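Local coordinates for protein putative TetR family transcriptional regulator (Streptomyces coelicolor A3, PDB 3BQY) that probably binds DNA through a helix-turn-helix motif and represses or regulates transcription, as TetR-family members do, at residues M53-V58 / T104-L109. Residues are numbered along the deposited sequence; the frame is centred on the assembly and turned at random.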
loop_
_atom_site.group_PDB
_atom_site.type_symbol
_atom_site.label_atom_id
_atom_site.label_comp_id
_atom_site.label_asym_id
_atom_site.label_seq_id
_atom_site.Cartn_x
_atom_site.Cartn_y
_atom_site.Cartn_z
HETATM N N MSE A 53 18.667 -1.268 0.118
HETATM C CA MSE A 53 18.177 0.102 0.155
HETATM C C MSE A 53 17.029 0.269 1.150
HETATM O O MSE A 53 17.058 1.182 1.987
HETATM C CB MSE A 53 17.755 0.552 -1.243
HETATM C CG MSE A 53 18.966 0.783 -2.192
HETATM SE SE MSE A 53 18.383 0.818 -4.062
HETATM C CE MSE A 53 17.553 2.570 -3.996
ATOM N N ALA A 54 16.058 -0.632 1.072
ATOM C CA ALA A 54 14.884 -0.584 1.939
ATOM C C ALA A 54 15.333 -0.721 3.412
ATOM O O ALA A 54 14.877 0.020 4.283
ATOM C CB ALA A 54 13.921 -1.707 1.558
ATOM N N GLU A 55 16.254 -1.645 3.672
ATOM C CA GLU A 55 16.747 -1.895 5.027
ATOM C C GLU A 55 17.491 -0.653 5.557
ATOM O O GLU A 55 17.291 -0.256 6.696
ATOM C CB GLU A 55 17.594 -3.183 5.059
ATOM C CG GLU A 55 18.455 -3.366 6.278
ATOM C CD GLU A 55 17.669 -3.783 7.525
ATOM O OE1 GLU A 55 16.433 -3.971 7.467
ATOM O OE2 GLU A 55 18.314 -3.894 8.582
ATOM N N HIS A 56 18.295 -0.005 4.712
ATOM C CA HIS A 56 18.963 1.240 5.081
ATOM C C HIS A 56 18.006 2.423 5.342
ATOM O O HIS A 56 18.219 3.210 6.289
ATOM C CB HIS A 56 19.987 1.632 4.012
ATOM C CG HIS A 56 20.835 2.796 4.411
ATOM N ND1 HIS A 56 20.632 4.072 3.928
ATOM C CD2 HIS A 56 21.872 2.880 5.278
ATOM C CE1 HIS A 56 21.529 4.887 4.455
ATOM N NE2 HIS A 56 22.287 4.190 5.282
HETATM N N MSE A 57 16.955 2.554 4.519
HETATM C CA MSE A 57 15.980 3.635 4.666
HETATM C C MSE A 57 15.351 3.636 6.046
HETATM O O MSE A 57 15.053 4.704 6.575
HETATM C CB MSE A 57 14.826 3.498 3.636
HETATM C CG MSE A 57 15.260 3.779 2.232
HETATM SE SE MSE A 57 13.647 3.491 1.114
HETATM C CE MSE A 57 14.557 3.645 -0.563
ATOM N N VAL A 58 15.139 2.451 6.616
ATOM C CA VAL A 58 14.447 2.353 7.916
ATOM C C VAL A 58 15.373 2.264 9.131
ATOM O O VAL A 58 14.923 1.969 10.240
ATOM C CB VAL A 58 13.355 1.223 7.917
ATOM C CG1 VAL A 58 12.276 1.562 6.854
ATOM C CG2 VAL A 58 13.957 -0.163 7.565
ATOM N N THR A 104 13.618 -9.561 5.083
ATOM C CA THR A 104 13.274 -8.741 6.215
ATOM C C THR A 104 14.551 -8.599 7.034
ATOM O O THR A 104 14.963 -9.549 7.735
ATOM C CB THR A 104 12.176 -9.403 7.069
ATOM O OG1 THR A 104 11.073 -9.798 6.233
ATOM C CG2 THR A 104 11.686 -8.423 8.108
ATOM N N GLY A 105 15.189 -7.438 6.938
ATOM C CA GLY A 105 16.443 -7.225 7.667
ATOM C C GLY A 105 16.233 -6.805 9.112
ATOM O O GLY A 105 15.083 -6.584 9.558
ATOM N N PRO A 106 17.342 -6.668 9.846
ATOM C CA PRO A 106 17.384 -6.285 11.259
ATOM C C PRO A 106 16.655 -4.977 11.573
ATOM O O PRO A 106 15.995 -4.898 12.599
ATOM C CB PRO A 106 18.883 -6.121 11.547
ATOM C CG PRO A 106 19.571 -6.904 10.510
ATOM C CD PRO A 106 18.687 -6.936 9.296
ATOM N N ASN A 107 16.781 -3.956 10.711
ATOM C CA ASN A 107 16.109 -2.680 10.944
ATOM C C ASN A 107 14.599 -2.829 10.930
ATOM O O ASN A 107 13.898 -2.223 11.753
ATOM C CB ASN A 107 16.556 -1.591 9.953
ATOM C CG ASN A 107 17.979 -1.140 10.191
ATOM O OD1 ASN A 107 18.523 -1.327 11.282
ATOM N ND2 ASN A 107 18.610 -0.589 9.165
ATOM N N THR A 108 14.090 -3.626 9.996
ATOM C CA THR A 108 12.654 -3.859 9.882
ATOM C C THR A 108 12.214 -4.762 11.014
ATOM O O THR A 108 11.183 -4.525 11.620
ATOM C CB THR A 108 12.272 -4.502 8.509
ATOM O OG1 THR A 108 12.582 -3.561 7.483
ATOM C CG2 THR A 108 10.788 -4.782 8.434
ATOM N N LEU A 109 12.984 -5.805 11.288
ATOM C CA LEU A 109 12.666 -6.687 12.423
ATOM C C LEU A 109 12.610 -5.901 13.750
ATOM O O LEU A 109 11.717 -6.137 14.570
ATOM C CB LEU A 109 13.664 -7.830 12.523
ATOM C CG LEU A 109 13.676 -8.863 11.380
ATOM C CD1 LEU A 109 14.847 -9.814 11.550
ATOM C CD2 LEU A 109 12.381 -9.655 11.353
HETATM O O HOH W 1 14.327 -4.735 5.903
HETATM O O HOH W 2 14.471 0.361 12.576
#
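The carboxylate of Glu55 reaches the backbone N-H groups in the first turn of helix 106-121. Glu55 OE2 accepts the backbone N-H of Asn107 at 2.6 Å, using the syn lone pair in a nearly straight bond, while Glu55 OE1 takes a weak, longer bond of 3.5 Å from Thr108 N. Held by these two amides at a helix N-terminus, the carboxylate would probably gain from the charge–dipole interaction, which would favour its ionised form. A further bond runs from Asn107 ND2 to the backbone O of Glu55 at 2.8 Å, almost linear (178°), although the donor stands above the carbonyl plane. With its amide thus tied, Asn107 lies stacked against the Glu55 carboxylate, the two planes 11° apart. Glu55 gets there with CG anti to the backbone N, followed by a bend at chi2 (75°). Helix 46-57, which ends just before Val58, follows the probable helix-turn-helix (24-43) and packs on helix 4-18 through Met57 and Leu12, so the contact joins the probable DNA-binding domain to helix 106-121 of the TetR-like C-terminal domain. Gly105 occupies the N-cap and, lacking a side chain, lets Glu55 OE1 come within 3.3 Å of Gly105 CA. One water joins Glu55 OE1, Gly105 N and Thr108 OG1; another donates to both Val58 O and Asn107 O. Outward, Glu55 OE2 touches the Pro106 ring at CD (3.1 Å). Val58 CG2, in the crowded position between N and C, lies obliquely 3.8 Å from Asn107 CB and 3.7 Å from Thr108 OG1. Phe98 of helix 94-99 packs on Val58 and Thr108, and Tyr173 of the second subunit on Pro106.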